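16S rRNA methyltransferase (Streptomyces sp. DSM 40477, PDB 3MQ2) methylates the N1 position of adenine 1408 in 16S rRNA using S-adenosyl-L-methionine, making bacteria resistant to aminoglycosides such as kanamycin, neomycin and apramycin. Local coordinates at residues A18-L23 with L53-D58; E91-L96 with A127-P132; H41-A46 with A69-K74. One frame throughout, in Å; residues are numbered along the deposited sequence.

Interaction 1 (A18-L23 with L53-D58). With SAH (S-adenosyl-L-homocysteine), chain C.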
loop_
_atom_site.group_PDB
_atom_site.type_symbol
_atom_site.label_atom_id
_atom_site.label_comp_id
_atom_site.label_asym_id
_atom_site.label_seq_id
_atom_site.Cartn_x
_atom_site.Cartn_y
_atom_site.Cartn_z
ATOM N N ALA A 18 -2.562 -22.496 3.296
ATOM C CA ALA A 18 -2.950 -23.452 2.267
ATOM C C ALA A 18 -4.207 -22.985 1.537
ATOM O O ALA A 18 -4.325 -23.133 0.320
ATOM C CB ALA A 18 -3.164 -24.831 2.876
ATOM N N GLU A 19 -5.145 -22.414 2.282
ATOM C CA GLU A 19 -6.357 -21.872 1.686
ATOM C C GLU A 19 -6.040 -20.651 0.820
ATOM O O GLU A 19 -6.630 -20.456 -0.249
ATOM C CB GLU A 19 -7.347 -21.504 2.783
ATOM C CG GLU A 19 -8.706 -21.067 2.287
ATOM C CD GLU A 19 -9.741 -21.078 3.394
ATOM O OE1 GLU A 19 -10.834 -20.509 3.190
ATOM O OE2 GLU A 19 -9.457 -21.661 4.466
ATOM N N PHE A 20 -5.107 -19.828 1.281
ATOM C CA PHE A 20 -4.680 -18.684 0.488
ATOM C C PHE A 20 -4.055 -19.142 -0.819
ATOM O O PHE A 20 -4.324 -18.576 -1.873
ATOM C CB PHE A 20 -3.681 -17.802 1.235
ATOM C CG PHE A 20 -3.204 -16.640 0.419
ATOM C CD1 PHE A 20 -3.998 -15.518 0.270
ATOM C CD2 PHE A 20 -1.985 -16.684 -0.233
ATOM C CE1 PHE A 20 -3.578 -14.445 -0.497
ATOM C CE2 PHE A 20 -1.554 -15.609 -1.009
ATOM C CZ PHE A 20 -2.356 -14.493 -1.139
ATOM N N GLU A 21 -3.213 -20.169 -0.745
ATOM C CA GLU A 21 -2.530 -20.667 -1.935
ATOM C C GLU A 21 -3.506 -21.156 -2.993
ATOM O O GLU A 21 -3.330 -20.896 -4.185
ATOM C CB GLU A 21 -1.541 -21.770 -1.569
ATOM C CG GLU A 21 -0.223 -21.223 -1.097
ATOM C CD GLU A 21 0.282 -20.121 -2.008
ATOM O OE1 GLU A 21 0.297 -20.325 -3.240
ATOM O OE2 GLU A 21 0.643 -19.047 -1.490
ATOM N N GLN A 22 -4.541 -21.864 -2.555
ATOM C CA GLN A 22 -5.561 -22.340 -3.476
ATOM C C GLN A 22 -6.269 -21.167 -4.146
ATOM O O GLN A 22 -6.549 -21.208 -5.343
ATOM C CB GLN A 22 -6.560 -23.248 -2.757
ATOM C CG GLN A 22 -5.935 -24.529 -2.221
ATOM C CD GLN A 22 -6.946 -25.445 -1.550
ATOM O OE1 GLN A 22 -6.855 -26.670 -1.651
ATOM N NE2 GLN A 22 -7.914 -24.855 -0.854
ATOM N N LEU A 23 -6.548 -20.121 -3.372
ATOM C CA LEU A 23 -7.181 -18.926 -3.917
ATOM C C LEU A 23 -6.274 -18.259 -4.942
ATOM O O LEU A 23 -6.673 -18.035 -6.085
ATOM C CB LEU A 23 -7.524 -17.933 -2.803
ATOM C CG LEU A 23 -8.080 -16.580 -3.258
ATOM C CD1 LEU A 23 -9.348 -16.762 -4.079
ATOM C CD2 LEU A 23 -8.342 -15.662 -2.075
ATOM N N LEU A 53 -5.379 -11.156 -8.080
ATOM C CA LEU A 53 -5.889 -11.203 -6.717
ATOM C C LEU A 53 -5.350 -10.001 -5.970
ATOM O O LEU A 53 -4.146 -9.772 -5.956
ATOM C CB LEU A 53 -5.441 -12.489 -6.027
ATOM C CG LEU A 53 -5.803 -12.641 -4.553
ATOM C CD1 LEU A 53 -7.295 -12.534 -4.360
ATOM C CD2 LEU A 53 -5.267 -13.976 -4.001
ATOM N N VAL A 54 -6.236 -9.232 -5.351
ATOM C CA VAL A 54 -5.813 -8.021 -4.641
ATOM C C VAL A 54 -5.959 -8.260 -3.158
ATOM O O VAL A 54 -7.040 -8.612 -2.695
ATOM C CB VAL A 54 -6.659 -6.790 -5.045
ATOM C CG1 VAL A 54 -6.195 -5.529 -4.290
ATOM C CG2 VAL A 54 -6.574 -6.577 -6.565
ATOM N N VAL A 55 -4.859 -8.092 -2.427
ATOM C CA VAL A 55 -4.850 -8.268 -0.982
ATOM C C VAL A 55 -4.591 -6.898 -0.371
ATOM O O VAL A 55 -3.731 -6.158 -0.845
ATOM C CB VAL A 55 -3.739 -9.257 -0.544
ATOM C CG1 VAL A 55 -3.752 -9.458 0.974
ATOM C CG2 VAL A 55 -3.920 -10.605 -1.247
ATOM N N ALA A 56 -5.332 -6.545 0.670
ATOM C CA ALA A 56 -5.130 -5.243 1.293
ATOM C C ALA A 56 -5.157 -5.413 2.784
ATOM O O ALA A 56 -5.956 -6.176 3.309
ATOM C CB ALA A 56 -6.205 -4.248 0.852
ATOM N N LEU A 57 -4.266 -4.724 3.479
ATOM C CA LEU A 57 -4.233 -4.892 4.923
ATOM C C LEU A 57 -4.128 -3.565 5.650
ATOM O O LEU A 57 -3.685 -2.550 5.084
ATOM C CB LEU A 57 -3.113 -5.842 5.333
ATOM C CG LEU A 57 -1.718 -5.539 4.801
ATOM C CD1 LEU A 57 -1.044 -4.535 5.707
ATOM C CD2 LEU A 57 -0.892 -6.815 4.726
ATOM N N ASP A 58 -4.581 -3.566 6.899
ATOM C CA ASP A 58 -4.397 -2.403 7.752
ATOM C C ASP A 58 -4.303 -2.886 9.178
ATOM O O ASP A 58 -4.880 -3.922 9.528
ATOM C CB ASP A 58 -5.577 -1.440 7.643
ATOM C CG ASP A 58 -5.221 -0.035 8.096
ATOM O OD1 ASP A 58 -4.857 0.788 7.226
ATOM O OD2 ASP A 58 -5.279 0.246 9.316
HETATM N N SAH C . -3.724 4.042 1.940
HETATM C CA SAH C . -5.004 4.442 2.497
HETATM C CB SAH C . -4.866 4.844 3.964
HETATM C CG SAH C . -3.670 5.742 4.261
HETATM S SD SAH C . -3.782 6.474 5.913
HETATM C C SAH C . -5.563 5.594 1.685
HETATM O O SAH C . -6.693 6.033 1.901
HETATM O OXT SAH C . -4.877 6.105 0.800
HETATM C "C5'" SAH C . -2.410 5.399 6.403
HETATM C "C4'" SAH C . -2.899 4.038 6.885
HETATM O "O4'" SAH C . -1.782 3.244 7.227
HETATM C "C3'" SAH C . -3.767 4.120 8.142
HETATM O "O3'" SAH C . -4.961 3.409 7.925
HETATM C "C2'" SAH C . -2.997 3.412 9.235
HETATM O "O2'" SAH C . -3.855 2.625 10.042
HETATM C "C1'" SAH C . -2.052 2.545 8.428
HETATM N N9 SAH C . -0.782 2.243 9.099
HETATM C C8 SAH C . 0.112 3.099 9.688
HETATM N N7 SAH C . 1.153 2.358 10.161
HETATM C C5 SAH C . 0.916 1.053 9.864
HETATM C C6 SAH C . 1.625 -0.116 10.100
HETATM N N6 SAH C . 2.794 -0.088 10.736
HETATM N N1 SAH C . 1.106 -1.310 9.657
HETATM C C2 SAH C . -0.101 -1.357 8.991
HETATM N N3 SAH C . -0.811 -0.199 8.765
HETATM C C4 SAH C . -0.293 0.977 9.193
#

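Interaction 2 (E91-L96 with A127-P132). With SAH (S-adenosyl-L-homocysteine), chain C.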
loop_
_atom_site.group_PDB
_atom_site.type_symbol
_atom_site.label_atom_id
_atom_site.label_comp_id
_atom_site.label_asym_id
_atom_site.label_seq_id
_atom_site.Cartn_x
_atom_site.Cartn_y
_atom_site.Cartn_z
ATOM N N GLU A 91 4.755 -4.184 10.375
ATOM C CA GLU A 91 5.803 -4.808 11.178
ATOM C C GLU A 91 5.652 -6.325 11.230
ATOM O O GLU A 91 6.637 -7.054 11.358
ATOM C CB GLU A 91 5.773 -4.259 12.609
ATOM C CG GLU A 91 6.304 -2.835 12.754
ATOM C CD GLU A 91 5.259 -1.766 12.537
ATOM O OE1 GLU A 91 4.136 -2.084 12.083
ATOM O OE2 GLU A 91 5.574 -0.591 12.822
ATOM N N ARG A 92 4.409 -6.794 11.162
ATOM C CA ARG A 92 4.117 -8.222 11.243
ATOM C C ARG A 92 3.210 -8.648 10.105
ATOM O O ARG A 92 2.044 -8.973 10.301
ATOM C CB ARG A 92 3.459 -8.569 12.574
ATOM C CG ARG A 92 4.377 -8.444 13.774
ATOM C CD ARG A 92 3.637 -8.915 15.010
ATOM N NE ARG A 92 4.498 -8.972 16.180
ATOM C CZ ARG A 92 4.118 -9.497 17.336
ATOM N NH1 ARG A 92 2.890 -9.984 17.461
ATOM N NH2 ARG A 92 4.952 -9.514 18.360
ATOM N N LEU A 93 3.763 -8.639 8.902
ATOM C CA LEU A 93 2.978 -8.939 7.719
ATOM C C LEU A 93 2.474 -10.380 7.733
ATOM O O LEU A 93 3.100 -11.265 8.313
ATOM C CB LEU A 93 3.822 -8.683 6.467
ATOM C CG LEU A 93 4.083 -7.197 6.232
ATOM C CD1 LEU A 93 5.223 -7.000 5.251
ATOM C CD2 LEU A 93 2.825 -6.513 5.730
ATOM N N PRO A 94 1.345 -10.624 7.062
ATOM C CA PRO A 94 0.845 -11.988 6.887
ATOM C C PRO A 94 1.852 -12.807 6.082
ATOM O O PRO A 94 2.720 -12.241 5.409
ATOM C CB PRO A 94 -0.444 -11.791 6.069
ATOM C CG PRO A 94 -0.774 -10.343 6.182
ATOM C CD PRO A 94 0.527 -9.636 6.342
ATOM N N PRO A 95 1.741 -14.136 6.155
ATOM C CA PRO A 95 2.646 -15.051 5.458
ATOM C C PRO A 95 2.355 -15.089 3.963
ATOM O O PRO A 95 2.021 -16.140 3.413
ATOM C CB PRO A 95 2.335 -16.402 6.113
ATOM C CG PRO A 95 0.918 -16.296 6.520
ATOM C CD PRO A 95 0.710 -14.854 6.925
ATOM N N LEU A 96 2.466 -13.930 3.316
ATOM C CA LEU A 96 2.284 -13.823 1.875
ATOM C C LEU A 96 3.605 -14.105 1.174
ATOM O O LEU A 96 4.675 -13.815 1.699
ATOM C CB LEU A 96 1.794 -12.413 1.516
ATOM C CG LEU A 96 0.412 -12.002 2.034
ATOM C CD1 LEU A 96 0.248 -10.489 2.045
ATOM C CD2 LEU A 96 -0.672 -12.646 1.196
ATOM N N ALA A 127 9.557 -6.292 1.269
ATOM C CA ALA A 127 10.188 -6.946 0.131
ATOM C C ALA A 127 10.084 -8.464 0.277
ATOM O O ALA A 127 9.997 -9.181 -0.712
ATOM C CB ALA A 127 11.651 -6.515 -0.016
ATOM N N ALA A 128 10.082 -8.951 1.517
ATOM C CA ALA A 128 10.035 -10.393 1.766
ATOM C C ALA A 128 8.826 -11.083 1.133
ATOM O O ALA A 128 8.922 -12.231 0.682
ATOM C CB ALA A 128 10.053 -10.677 3.268
ATOM N N VAL A 129 7.687 -10.398 1.119
ATOM C CA VAL A 129 6.458 -11.004 0.606
ATOM C C VAL A 129 6.344 -10.873 -0.908
ATOM O O VAL A 129 5.416 -11.411 -1.516
ATOM C CB VAL A 129 5.178 -10.423 1.269
ATOM C CG1 VAL A 129 5.255 -10.562 2.782
ATOM C CG2 VAL A 129 4.959 -8.971 0.863
ATOM N N CYS A 130 7.292 -10.166 -1.509
ATOM C CA CYS A 130 7.262 -9.932 -2.951
ATOM C C CYS A 130 8.235 -10.846 -3.662
ATOM O O CYS A 130 9.275 -11.206 -3.115
ATOM C CB CYS A 130 7.674 -8.497 -3.274
ATOM S SG CYS A 130 6.535 -7.245 -2.687
ATOM N N ARG A 131 7.918 -11.198 -4.901
ATOM C CA ARG A 131 8.919 -11.862 -5.725
ATOM C C ARG A 131 9.933 -10.834 -6.203
ATOM O O ARG A 131 9.612 -9.653 -6.365
ATOM C CB ARG A 131 8.272 -12.579 -6.917
ATOM C CG ARG A 131 7.584 -11.654 -7.905
ATOM C CD ARG A 131 7.396 -12.320 -9.276
ATOM N NE ARG A 131 6.751 -11.401 -10.214
ATOM C CZ ARG A 131 5.435 -11.243 -10.296
ATOM N NH1 ARG A 131 4.642 -11.955 -9.505
ATOM N NH2 ARG A 131 4.912 -10.380 -11.162
ATOM N N PRO A 132 11.170 -11.278 -6.445
ATOM C CA PRO A 132 12.116 -10.391 -7.119
ATOM C C PRO A 132 11.507 -9.957 -8.451
ATOM O O PRO A 132 10.942 -10.792 -9.166
ATOM C CB PRO A 132 13.327 -11.296 -7.364
ATOM C CG PRO A 132 13.220 -12.381 -6.333
ATOM C CD PRO A 132 11.739 -12.604 -6.158
HETATM N N SAH C . -3.724 4.042 1.940
HETATM C CA SAH C . -5.004 4.442 2.497
HETATM C CB SAH C . -4.866 4.844 3.964
HETATM C CG SAH C . -3.670 5.742 4.261
HETATM S SD SAH C . -3.782 6.474 5.913
HETATM C C SAH C . -5.563 5.594 1.685
HETATM O O SAH C . -6.693 6.033 1.901
HETATM O OXT SAH C . -4.877 6.105 0.800
HETATM C "C5'" SAH C . -2.410 5.399 6.403
HETATM C "C4'" SAH C . -2.899 4.038 6.885
HETATM O "O4'" SAH C . -1.782 3.244 7.227
HETATM C "C3'" SAH C . -3.767 4.120 8.142
HETATM O "O3'" SAH C . -4.961 3.409 7.925
HETATM C "C2'" SAH C . -2.997 3.412 9.235
HETATM O "O2'" SAH C . -3.855 2.625 10.042
HETATM C "C1'" SAH C . -2.052 2.545 8.428
HETATM N N9 SAH C . -0.782 2.243 9.099
HETATM C C8 SAH C . 0.112 3.099 9.688
HETATM N N7 SAH C . 1.153 2.358 10.161
HETATM C C5 SAH C . 0.916 1.053 9.864
HETATM C C6 SAH C . 1.625 -0.116 10.100
HETATM N N6 SAH C . 2.794 -0.088 10.736
HETATM N N1 SAH C . 1.106 -1.310 9.657
HETATM C C2 SAH C . -0.101 -1.357 8.991
HETATM N N3 SAH C . -0.811 -0.199 8.765
HETATM C C4 SAH C . -0.293 0.977 9.193
#

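Interaction 3 (H41-A46 with A69-K74)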
loop_
_atom_site.group_PDB
_atom_site.type_symbol
_atom_site.label_atom_id
_atom_site.label_comp_id
_atom_site.label_asym_id
_atom_site.label_seq_id
_atom_site.Cartn_x
_atom_site.Cartn_y
_atom_site.Cartn_z
ATOM N N HIS A 41 -9.166 2.032 -2.357
ATOM C CA HIS A 41 -8.197 1.879 -3.440
ATOM C C HIS A 41 -8.124 0.447 -3.969
ATOM O O HIS A 41 -8.247 0.212 -5.164
ATOM C CB HIS A 41 -6.809 2.355 -2.982
ATOM C CG HIS A 41 -5.696 1.953 -3.901
ATOM N ND1 HIS A 41 -5.578 2.436 -5.187
ATOM C CD2 HIS A 41 -4.659 1.100 -3.723
ATOM C CE1 HIS A 41 -4.515 1.900 -5.759
ATOM N NE2 HIS A 41 -3.935 1.090 -4.890
ATOM N N PRO A 42 -7.917 -0.534 -3.076
ATOM C CA PRO A 42 -7.828 -1.908 -3.588
ATOM C C PRO A 42 -9.149 -2.398 -4.177
ATOM O O PRO A 42 -9.152 -3.275 -5.037
ATOM C CB PRO A 42 -7.447 -2.728 -2.344
ATOM C CG PRO A 42 -7.829 -1.863 -1.169
ATOM C CD PRO A 42 -7.592 -0.442 -1.642
ATOM N N TYR A 43 -10.262 -1.834 -3.726
ATOM C CA TYR A 43 -11.549 -2.187 -4.304
ATOM C C TYR A 43 -11.547 -1.773 -5.774
ATOM O O TYR A 43 -11.932 -2.552 -6.649
ATOM C CB TYR A 43 -12.692 -1.509 -3.548
ATOM C CG TYR A 43 -14.055 -1.952 -4.023
ATOM C CD1 TYR A 43 -14.710 -3.020 -3.420
ATOM C CD2 TYR A 43 -14.683 -1.307 -5.081
ATOM C CE1 TYR A 43 -15.959 -3.433 -3.854
ATOM C CE2 TYR A 43 -15.931 -1.722 -5.526
ATOM C CZ TYR A 43 -16.564 -2.782 -4.906
ATOM O OH TYR A 43 -17.809 -3.194 -5.343
ATOM N N LYS A 44 -11.091 -0.552 -6.043
ATOM C CA LYS A 44 -10.927 -0.118 -7.432
ATOM C C LYS A 44 -9.967 -1.012 -8.201
ATOM O O LYS A 44 -10.269 -1.442 -9.311
ATOM C CB LYS A 44 -10.459 1.340 -7.524
ATOM C CG LYS A 44 -9.992 1.716 -8.941
ATOM C CD LYS A 44 -9.814 3.214 -9.109
ATOM C CE LYS A 44 -9.533 3.594 -10.563
ATOM N NZ LYS A 44 -9.503 5.080 -10.766
ATOM N N VAL A 45 -8.807 -1.306 -7.616
ATOM C CA VAL A 45 -7.838 -2.150 -8.299
ATOM C C VAL A 45 -8.436 -3.512 -8.658
ATOM O O VAL A 45 -8.297 -3.974 -9.795
ATOM C CB VAL A 45 -6.532 -2.305 -7.490
ATOM C CG1 VAL A 45 -5.559 -3.261 -8.189
ATOM C CG2 VAL A 45 -5.883 -0.944 -7.288
ATOM N N ALA A 46 -9.120 -4.142 -7.703
ATOM C CA ALA A 46 -9.722 -5.448 -7.963
ATOM C C ALA A 46 -10.802 -5.353 -9.042
ATOM O O ALA A 46 -10.883 -6.208 -9.924
ATOM C CB ALA A 46 -10.281 -6.063 -6.670
ATOM N N ALA A 69 -17.231 -5.714 3.780
ATOM C CA ALA A 69 -18.548 -6.339 3.785
ATOM C C ALA A 69 -19.155 -6.308 2.385
ATOM O O ALA A 69 -19.713 -7.297 1.913
ATOM C CB ALA A 69 -19.469 -5.643 4.779
ATOM N N LYS A 70 -19.024 -5.168 1.722
ATOM C CA LYS A 70 -19.531 -5.012 0.366
ATOM C C LYS A 70 -18.809 -5.957 -0.592
ATOM O O LYS A 70 -19.434 -6.613 -1.422
ATOM C CB LYS A 70 -19.357 -3.565 -0.088
ATOM C CG LYS A 70 -19.756 -3.312 -1.530
ATOM C CD LYS A 70 -19.739 -1.822 -1.822
ATOM C CE LYS A 70 -20.355 -1.506 -3.172
ATOM N NZ LYS A 70 -20.443 -0.035 -3.390
ATOM N N ALA A 71 -17.487 -6.041 -0.457
ATOM C CA ALA A 71 -16.689 -6.875 -1.349
ATOM C C ALA A 71 -17.008 -8.356 -1.185
ATOM O O ALA A 71 -16.785 -9.145 -2.102
ATOM C CB ALA A 71 -15.186 -6.620 -1.125
ATOM N N ALA A 72 -17.524 -8.731 -0.017
ATOM C CA ALA A 72 -17.825 -10.131 0.270
ATOM C C ALA A 72 -19.266 -10.486 -0.076
ATOM O O ALA A 72 -19.691 -11.628 0.109
ATOM C CB ALA A 72 -17.544 -10.446 1.730
ATOM N N ALA A 73 -20.006 -9.504 -0.583
ATOM C CA ALA A 73 -21.407 -9.695 -0.942
ATOM C C ALA A 73 -21.510 -10.323 -2.322
ATOM O O ALA A 73 -20.500 -10.611 -2.954
ATOM C CB ALA A 73 -22.150 -8.369 -0.905
ATOM N N LYS A 74 -22.732 -10.551 -2.789
ATOM C CA LYS A 74 -22.900 -11.062 -4.141
ATOM C C LYS A 74 -22.474 -10.000 -5.144
ATOM O O LYS A 74 -22.556 -8.803 -4.858
ATOM C CB LYS A 74 -24.345 -11.505 -4.378
ATOM C CG LYS A 74 -24.706 -12.784 -3.643
ATOM C CD LYS A 74 -26.158 -13.165 -3.848
ATOM C CE LYS A 74 -26.486 -14.473 -3.140
ATOM N NZ LYS A 74 -27.918 -14.844 -3.308
#

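Interaction 1 (A18-L23 with L53-D58)
Asp58 OD1, at the end of the strand whose Leu53 and Val55 pack against Phe20, is gripped by two donors: SAH O3' at 2.7 Å and the backbone N of Gly37. Its partner OD2 takes SAH O2' at 2.9 Å and the backbone N of Asp60. With one oxygen for each ribose hydroxyl and a backbone N-H as second partner of each, the carboxylate is fixed in rotation; aspartate suits the place because it offers two acceptors on a short stem.

Nearer the start of the strand, the side chains that meet the helix are apolar. A chi1 of 178° sends the Phe20 ring out from the helix towards residues 53-58, where CE1 lies 3.9 Å from Val55 CG2. That methyl meets the ring at its edge, near the ring plane, while Leu53 CD2 approaches the same CE1 obliquely. Leu53 CD2 also lies 3.9 Å from Leu23 CG, the two leucine side chains crossing at about a right angle. Phe20 and Leu23, about one helical turn apart, both touch Leu53, and Phe20 alone goes on to Val55, whereas Val54 and Ala56 face helix 40-48. No hydrogen bond joins the two segments, so apolar fit makes this contact, while the strand's end carries the directional bonds at Asp58, the acidic ribose-binding residue expected at the end of the second strand in a class I methyltransferase.

Interaction 2 (E91-L96 with A127-P132)
Val129 fits against Leu96 as the close-packed centre of this contact. Their CB atoms lie 3.9 Å apart, and the carbonyl of Leu96 is turned onto the valine, with Leu96 O 3.5 Å from Val129 CB. The same oxygen receives a CA-H...O contact from Val129, 3.5 Å from Leu96 O to Val129 CA with 133° at the hydrogen, a weak and bent interaction in a place where no conventional hydrogen bond crosses between the segments. A branched residue suits the spot: Val129 CG1, anti to the carbonyl carbon (chi1 -56°), extends the packing to Pro94 O, 4.0 Å away. The backbone of Val129 is itself tied to Val99 of strand 99-105.

Packing slackens towards Leu93. Leu93 CD1 comes no nearer than 4.3 Å to Val129 CG1, and Leu93 is partly exposed, although it also leans on Met126. Pro95 is exposed and directs its CB away from residues 127-132; it is the centre of an inverse gamma turn, closed by a weak bond from Leu96 N to Pro94 O, and its constrained phi suits that tight bend.

Glu91, a few residues after strand 83-87, takes no part in the contact with residues 127-132 and turns to the ligand. Its chain bends at chi2 (87°), bringing OE1 2.8 Å from SAH N6, while OE2 is engaged by Ser110 OG. An acidic side chain suits an exocyclic amine donor, and a loop of this kind, following the third strand of the Rossmann-like sheet, is characteristic of the adenine site in class I methyltransferases.

Interaction 3 (H41-A46 with A69-K74)
Tyr43 is the residue of helix segment 41-46 that reaches across to Lys70 and Ala71. Two residues earlier, the imidazole of His41 turns the other way, with both ring nitrogens hydrogen-bonded, ND1 to Leu192 O and NE2 to His103 ND1, and with Val45 CG2 above one face, displaced toward the rim. Pro42 follows, a compact ring that lies on Val54 and Ala56 of the sheet.

With chi1 at -174° the phenol ring swings away from the amide of Tyr43 and past its carbonyl side, out to residues 69-74. Ala71 CB stands at the ring edge, near its plane, 4.3 Å from Tyr43 CE1; alanine offers a small apolar methyl there. At the end of the ring Tyr43 OH lies 3.7 Å from Lys70 CE. The extended lysine crosses the tyrosine at about a right angle and contributes a methylene, while the hydroxyl spends its hydrogen bond on Gly78 O. An amphipathic phenol suits this partly exposed edge, being greasy along the ring and polar at its end.

Lys44 then points elsewhere, to Gly191 O, before Val45 and Ala46 return to Val54. Helix 40-48 therefore lies on strand 52-58, and beside it the end of helix 65-71 shares Leu83 of edge strand 83-87, touched by both Tyr43 and Ala71.

How the interactions relate
From the N terminus, helix 17-24 opens interaction 1, but helix 40-48 opens interaction 3 before strand 52-58 closes the first. Helix 65-71 then closes the third, so these two contacts cross along the chain. Interaction 2 follows in series, its loop 91-96 closed by residues 127-132. Strand 52-58 lies between two layers: helix 17-24 packs on one face and helix 40-48 on the other. Interactions 1 and 2 join where Leu57 CD2 lies 3.5 Å from Pro94 CD, and both end at the cofactor product, one at its ribose and one at its adenine. Interactions 2 and 3 do not touch.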